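Local coordinates for uncharacterized protein (Bombyx mori, PDB 5AZ0) that probably catalyses the NADPH-dependent reduction of aldehydes and ketones, as a silkworm member of the aldo-keto reductase family, at residues V94-L99 with L126-V131; P241-P246 with T258-N263. All coordinates share one frame; numbering follows the deposited sequence.

Both contacts lie in the outer layer of one TIM barrel of the aldo-keto reductase family. Interaction 1 joins two loops that lead into neighbouring strands, 100-105 and 133-136. This is the end of the barrel opposite the one where the active site of this family opens. A modelled calcium ion lies about 3 Å from the R96 side chain, an unlikely ligand because it is positively charged. Interaction 2 belongs to the long connection that leaves strand 219-223 at the other end. The centres of interactions 1 and 2 are about 35 Å apart, their nearest atoms about 21 Å. Interaction 1 is built on hydrogen bonds of an arginine, while interaction 2 is a small apolar contact.

Interaction 1: V94-L99 with L126-V131; sequences VRREDL and LGLDHV
R96 reaches across to H130 and gives a hydrogen bond from NH2 to the backbone O of H130, at 2.9 Å. The bond is nearly straight, with 169° at the hydrogen. The oxygen lies in the guanidinium plane, but NH2 stands above the plane of the carbonyl. The arginine chain leaves with CG anti to the backbone N (chi1 161°) and then bends at chi2. NH2 also bonds to OD1 of N132. On the other terminal nitrogen, R96 NH1 makes a weak bond back to L99 O. Together these bonds limit the rotation of the group.

This is the tight part of the contact. CA of V131 sits at the edge of the guanidinium, 3.8 Å from R96 NH2. The side chain of L128 crosses that of R96 at about a right angle, with L128 CD2 3.9 Å from R96 NE. That NE is buried here and has no polar partner in the model. I101 of strand 100-105 touches both side chains. The contact thus ties together two loops at the start of adjacent TIM-barrel strands.

The loose side is the outer face of segment 94-99. There R95, E97 and D98 form a loose salt-bridge network, with the R95-E97 leg long. R95 is exposed and poorly ordered. R95 NH2 is 3.2 Å from D98 OD1, but no N-H points at that oxygen.

H130 places NE2 over one face of the R96 guanidinium, with the planes 29° apart. In one conformer of D129, H130 ND1 donates to D129 OD2 at 2.7 Å, in the ring plane and on the anti lone pair. This bond would steady the ring. In that conformer D129 would tend to stabilise a charged imidazole, whereas R96, with NH2 4.0 Å from H130 NE2, would probably oppose it.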
loop_
_atom_site.group_PDB
_atom_site.type_symbol
_atom_site.label_atom_id
_atom_site.label_comp_id
_atom_site.label_asym_id
_atom_site.label_seq_id
_atom_site.Cartn_x
_atom_site.Cartn_y
_atom_site.Cartn_z
ATOM N N VAL A 94 -4.192 0.457 22.688
ATOM C CA VAL A 94 -2.757 0.461 22.286
ATOM C C VAL A 94 -2.016 1.669 22.804
ATOM O O VAL A 94 -2.637 2.652 23.206
ATOM C CB VAL A 94 -2.639 0.522 20.742
ATOM C CG1 VAL A 94 -3.051 -0.796 20.157
ATOM C CG2 VAL A 94 -3.485 1.631 20.137
ATOM N N ARG A 95 -0.708 1.574 22.773
ATOM C CA ARG A 95 0.226 2.693 22.877
ATOM C C ARG A 95 0.684 3.052 21.420
ATOM O O ARG A 95 0.683 2.174 20.518
ATOM C CB ARG A 95 1.482 2.290 23.677
ATOM C CG ARG A 95 1.342 2.213 25.223
ATOM C CD ARG A 95 2.686 1.934 25.930
ATOM N NE ARG A 95 3.082 0.553 25.618
ATOM C CZ ARG A 95 4.127 0.155 24.865
ATOM N NH1 ARG A 95 5.016 1.014 24.330
ATOM N NH2 ARG A 95 4.300 -1.153 24.657
ATOM N N ARG A 96 1.079 4.312 21.217
ATOM C CA ARG A 96 1.593 4.789 19.917
ATOM C C ARG A 96 2.604 3.803 19.371
ATOM O O ARG A 96 2.528 3.427 18.217
ATOM C CB ARG A 96 2.235 6.194 20.049
ATOM C CG ARG A 96 3.202 6.635 18.910
ATOM C CD ARG A 96 2.405 6.811 17.670
ATOM N NE ARG A 96 3.178 7.057 16.429
ATOM C CZ ARG A 96 3.451 6.136 15.507
ATOM N NH1 ARG A 96 3.206 4.842 15.723
ATOM N NH2 ARG A 96 4.034 6.504 14.413
ATOM N N GLU A 97 3.503 3.374 20.242
ATOM C CA GLU A 97 4.619 2.516 19.948
ATOM C C GLU A 97 4.172 1.149 19.401
ATOM O O GLU A 97 5.006 0.438 18.820
ATOM C CB GLU A 97 5.431 2.241 21.242
ATOM C CG GLU A 97 6.275 3.405 21.818
ATOM C CD GLU A 97 5.505 4.615 22.445
ATOM O OE1 GLU A 97 4.355 4.487 22.956
ATOM O OE2 GLU A 97 6.066 5.742 22.413
ATOM N N ASP A 98 2.921 0.742 19.663
ATOM C CA ASP A 98 2.489 -0.546 19.143
ATOM C C ASP A 98 2.064 -0.430 17.677
ATOM O O ASP A 98 1.834 -1.451 17.050
ATOM C CB ASP A 98 1.285 -1.070 19.952
ATOM C CG ASP A 98 1.594 -1.169 21.491
ATOM O OD1 ASP A 98 2.714 -1.543 21.874
ATOM O OD2 ASP A 98 0.721 -0.783 22.278
ATOM N N LEU A 99 1.779 0.790 17.216
ATOM C CA LEU A 99 1.198 0.965 15.912
ATOM C C LEU A 99 2.300 1.204 14.860
ATOM O O LEU A 99 3.284 1.829 15.178
ATOM C CB LEU A 99 0.255 2.133 15.913
ATOM C CG LEU A 99 -0.913 1.960 16.853
ATOM C CD1 LEU A 99 -1.670 3.293 16.931
ATOM C CD2 LEU A 99 -1.809 0.875 16.332
ATOM N N LEU A 126 -2.583 13.823 11.282
ATOM C CA LEU A 126 -2.662 12.548 11.971
ATOM C C LEU A 126 -2.473 12.713 13.464
ATOM O O LEU A 126 -2.706 11.790 14.157
ATOM C CB LEU A 126 -1.524 11.621 11.489
ATOM C CG LEU A 126 -1.771 11.147 10.065
ATOM C CD1 LEU A 126 -0.450 10.621 9.494
ATOM C CD2 LEU A 126 -2.834 10.038 10.062
ATOM N N GLY A 127 -2.009 13.880 13.934
ATOM C CA GLY A 127 -1.795 14.122 15.334
ATOM C C GLY A 127 -0.529 13.446 15.864
ATOM O O GLY A 127 -0.504 13.065 17.017
ATOM N N LEU A 128 0.527 13.304 15.054
ATOM C CA LEU A 128 1.706 12.543 15.474
ATOM C C LEU A 128 2.984 13.327 15.461
ATOM O O LEU A 128 3.117 14.304 14.682
ATOM C CB LEU A 128 1.877 11.351 14.517
ATOM C CG LEU A 128 0.705 10.429 14.341
ATOM C CD1 LEU A 128 0.984 9.411 13.226
ATOM C CD2 LEU A 128 0.408 9.717 15.658
ATOM N N ASP A 129 3.952 12.883 16.249
ATOM C CA ASP A 129 5.363 13.317 16.203
ATOM C C ASP A 129 6.017 12.803 14.931
ATOM O O ASP A 129 6.746 13.515 14.281
ATOM C CB ASP A 129 6.148 12.718 17.383
ATOM C CG ASP A 129 7.657 13.064 17.378
ATOM O OD1 ASP A 129 7.944 14.249 17.717
ATOM O OD2 ASP A 129 8.536 12.139 17.122
ATOM N N HIS A 130 5.772 11.500 14.644
ATOM C CA HIS A 130 6.393 10.797 13.533
ATOM C C HIS A 130 5.507 9.722 13.008
ATOM O O HIS A 130 4.591 9.249 13.682
ATOM C CB HIS A 130 7.748 10.194 13.922
ATOM C CG HIS A 130 7.647 9.239 15.065
ATOM N ND1 HIS A 130 7.839 9.641 16.380
ATOM C CD2 HIS A 130 7.317 7.927 15.112
ATOM C CE1 HIS A 130 7.640 8.598 17.176
ATOM N NE2 HIS A 130 7.357 7.544 16.434
ATOM N N VAL A 131 5.727 9.375 11.745
ATOM C CA VAL A 131 5.167 8.162 11.187
ATOM C C VAL A 131 6.222 7.072 11.277
ATOM O O VAL A 131 7.404 7.360 11.470
ATOM C CB VAL A 131 4.691 8.289 9.714
ATOM C CG1 VAL A 131 3.312 9.012 9.626
ATOM C CG2 VAL A 131 5.721 8.955 8.804
#

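Interaction 2: P241-P246 with T258-N263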
loop_
_atom_site.group_PDB
_atom_site.type_symbol
_atom_site.label_atom_id
_atom_site.label_comp_id
_atom_site.label_asym_id
_atom_site.label_seq_id
_atom_site.Cartn_x
_atom_site.Cartn_y
_atom_site.Cartn_z
ATOM N N PRO A 241 -9.109 -15.493 -11.301
ATOM C CA PRO A 241 -10.254 -16.042 -10.589
ATOM C C PRO A 241 -11.298 -15.032 -10.149
ATOM O O PRO A 241 -10.959 -13.904 -9.705
ATOM C CB PRO A 241 -9.619 -16.609 -9.339
ATOM C CG PRO A 241 -8.429 -15.739 -9.086
ATOM C CD PRO A 241 -8.065 -15.055 -10.369
ATOM N N LYS A 242 -12.558 -15.462 -10.273
ATOM C CA LYS A 242 -13.703 -14.818 -9.618
ATOM C C LYS A 242 -13.949 -15.491 -8.317
ATOM O O LYS A 242 -13.299 -16.486 -8.014
ATOM C CB LYS A 242 -14.936 -14.804 -10.538
ATOM C CG LYS A 242 -14.798 -13.859 -11.739
ATOM C CD LYS A 242 -13.914 -12.611 -11.450
ATOM C CE LYS A 242 -13.657 -11.693 -12.651
ATOM N NZ LYS A 242 -12.365 -10.963 -12.457
ATOM N N LEU A 243 -14.820 -14.927 -7.476
ATOM C CA LEU A 243 -15.019 -15.514 -6.107
ATOM C C LEU A 243 -15.612 -16.917 -6.135
ATOM O O LEU A 243 -15.375 -17.690 -5.209
ATOM C CB LEU A 243 -15.907 -14.617 -5.220
ATOM C CG LEU A 243 -15.292 -13.308 -4.734
ATOM C CD1 LEU A 243 -16.357 -12.336 -4.201
ATOM C CD2 LEU A 243 -14.216 -13.605 -3.704
ATOM N N ASP A 244 -16.374 -17.229 -7.204
ATOM C CA ASP A 244 -16.955 -18.566 -7.434
ATOM C C ASP A 244 -16.025 -19.480 -8.243
ATOM O O ASP A 244 -16.512 -20.367 -8.931
ATOM C CB ASP A 244 -18.350 -18.462 -8.111
ATOM C CG ASP A 244 -18.324 -17.713 -9.462
ATOM O OD1 ASP A 244 -17.240 -17.502 -10.044
ATOM O OD2 ASP A 244 -19.411 -17.322 -9.957
ATOM N N ASN A 245 -14.702 -19.281 -8.172
ATOM C CA ASN A 245 -13.763 -20.100 -8.962
ATOM C C ASN A 245 -13.549 -21.455 -8.304
ATOM O O ASN A 245 -13.090 -21.518 -7.151
ATOM C CB ASN A 245 -12.426 -19.382 -9.199
ATOM C CG ASN A 245 -11.435 -20.239 -9.972
ATOM O OD1 ASN A 245 -10.790 -21.171 -9.415
ATOM N ND2 ASN A 245 -11.303 -19.933 -11.252
ATOM N N PRO A 246 -13.893 -22.564 -9.034
ATOM C CA PRO A 246 -13.804 -23.867 -8.402
ATOM C C PRO A 246 -12.453 -24.249 -7.852
ATOM O O PRO A 246 -12.401 -24.887 -6.771
ATOM C CB PRO A 246 -14.248 -24.844 -9.527
ATOM C CG PRO A 246 -15.190 -24.048 -10.341
ATOM C CD PRO A 246 -14.624 -22.646 -10.323
ATOM N N THR A 258 -11.642 -19.347 3.330
ATOM C CA THR A 258 -12.305 -18.746 2.204
ATOM C C THR A 258 -11.338 -18.396 1.019
ATOM O O THR A 258 -10.107 -18.527 1.095
ATOM C CB THR A 258 -13.043 -17.481 2.648
ATOM O OG1 THR A 258 -12.109 -16.403 2.869
ATOM C CG2 THR A 258 -13.883 -17.743 3.955
ATOM N N VAL A 259 -11.943 -17.926 -0.056
ATOM C CA VAL A 259 -11.246 -17.655 -1.281
ATOM C C VAL A 259 -10.341 -16.430 -1.081
ATOM O O VAL A 259 -9.201 -16.439 -1.519
ATOM C CB VAL A 259 -12.223 -17.508 -2.455
ATOM C CG1 VAL A 259 -11.594 -16.816 -3.647
ATOM C CG2 VAL A 259 -12.723 -18.882 -2.884
ATOM N N THR A 260 -10.845 -15.416 -0.395
ATOM C CA THR A 260 -10.056 -14.236 -0.125
ATOM C C THR A 260 -8.907 -14.577 0.805
ATOM O O THR A 260 -7.823 -14.068 0.642
ATOM C CB THR A 260 -10.901 -13.101 0.438
ATOM O OG1 THR A 260 -11.579 -13.558 1.590
ATOM C CG2 THR A 260 -11.850 -12.635 -0.578
ATOM N N GLN A 261 -9.117 -15.483 1.733
ATOM C CA GLN A 261 -8.057 -15.875 2.612
ATOM C C GLN A 261 -6.937 -16.664 1.961
ATOM O O GLN A 261 -5.785 -16.630 2.461
ATOM C CB GLN A 261 -8.582 -16.707 3.784
ATOM C CG GLN A 261 -9.500 -15.950 4.736
ATOM C CD GLN A 261 -10.172 -16.854 5.782
ATOM O OE1 GLN A 261 -10.589 -17.955 5.474
ATOM N NE2 GLN A 261 -10.215 -16.406 7.034
ATOM N N VAL A 262 -7.302 -17.457 0.943
ATOM C CA VAL A 262 -6.343 -18.170 0.166
ATOM C C VAL A 262 -5.443 -17.158 -0.535
ATOM O O VAL A 262 -4.259 -17.258 -0.406
ATOM C CB VAL A 262 -6.995 -19.142 -0.873
ATOM C CG1 VAL A 262 -5.961 -19.713 -1.848
ATOM C CG2 VAL A 262 -7.648 -20.323 -0.153
ATOM N N ASN A 263 -6.059 -16.256 -1.259
ATOM C CA ASN A 263 -5.391 -15.108 -1.880
ATOM C C ASN A 263 -4.421 -14.383 -0.922
ATOM O O ASN A 263 -3.235 -14.277 -1.234
ATOM C CB ASN A 263 -6.426 -14.174 -2.441
ATOM C CG ASN A 263 -5.869 -13.130 -3.381
ATOM O OD1 ASN A 263 -4.673 -12.738 -3.343
ATOM N ND2 ASN A 263 -6.733 -12.619 -4.204
#
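OG1 of T258 is held by two groups: it accepts a weak bond from Q261 N at 3.3 Å, and it bonds to the carboxylate of E286. In return T258 N donates to Q261 OE1 at 2.8 Å. The pair is a capping box at the N-terminus of helix 259-269. This helix packs on the outside of the TIM barrel. The box caps the first turn, which carries V259 and T260 against the loop 241-246.

That loop follows a cis peptide bond before P241. It then makes a type I beta turn from K242 to N245, closed by a weak bond between N245 N and K242 O. N245 caps the next helix, 246-255, through OD1 to M248 N. The contact therefore joins the loop just before one helix to the first turn of the next helix.

L243 carries the loop side. Its CG stands beside the backbone N (chi1 -71°), and the branch CD2 does the touching. L243 CD2 lies 4.0 Å from T260 CG2 and 4.1 Å from V259 CG1. Both approaches are oblique and purely apolar. No hydrogen bond crosses between the segments. V259 also touches M248 and L249 of helix 246-255. Its second methyl, V259 CG2, rests 3.7 Å from the backbone O of L243.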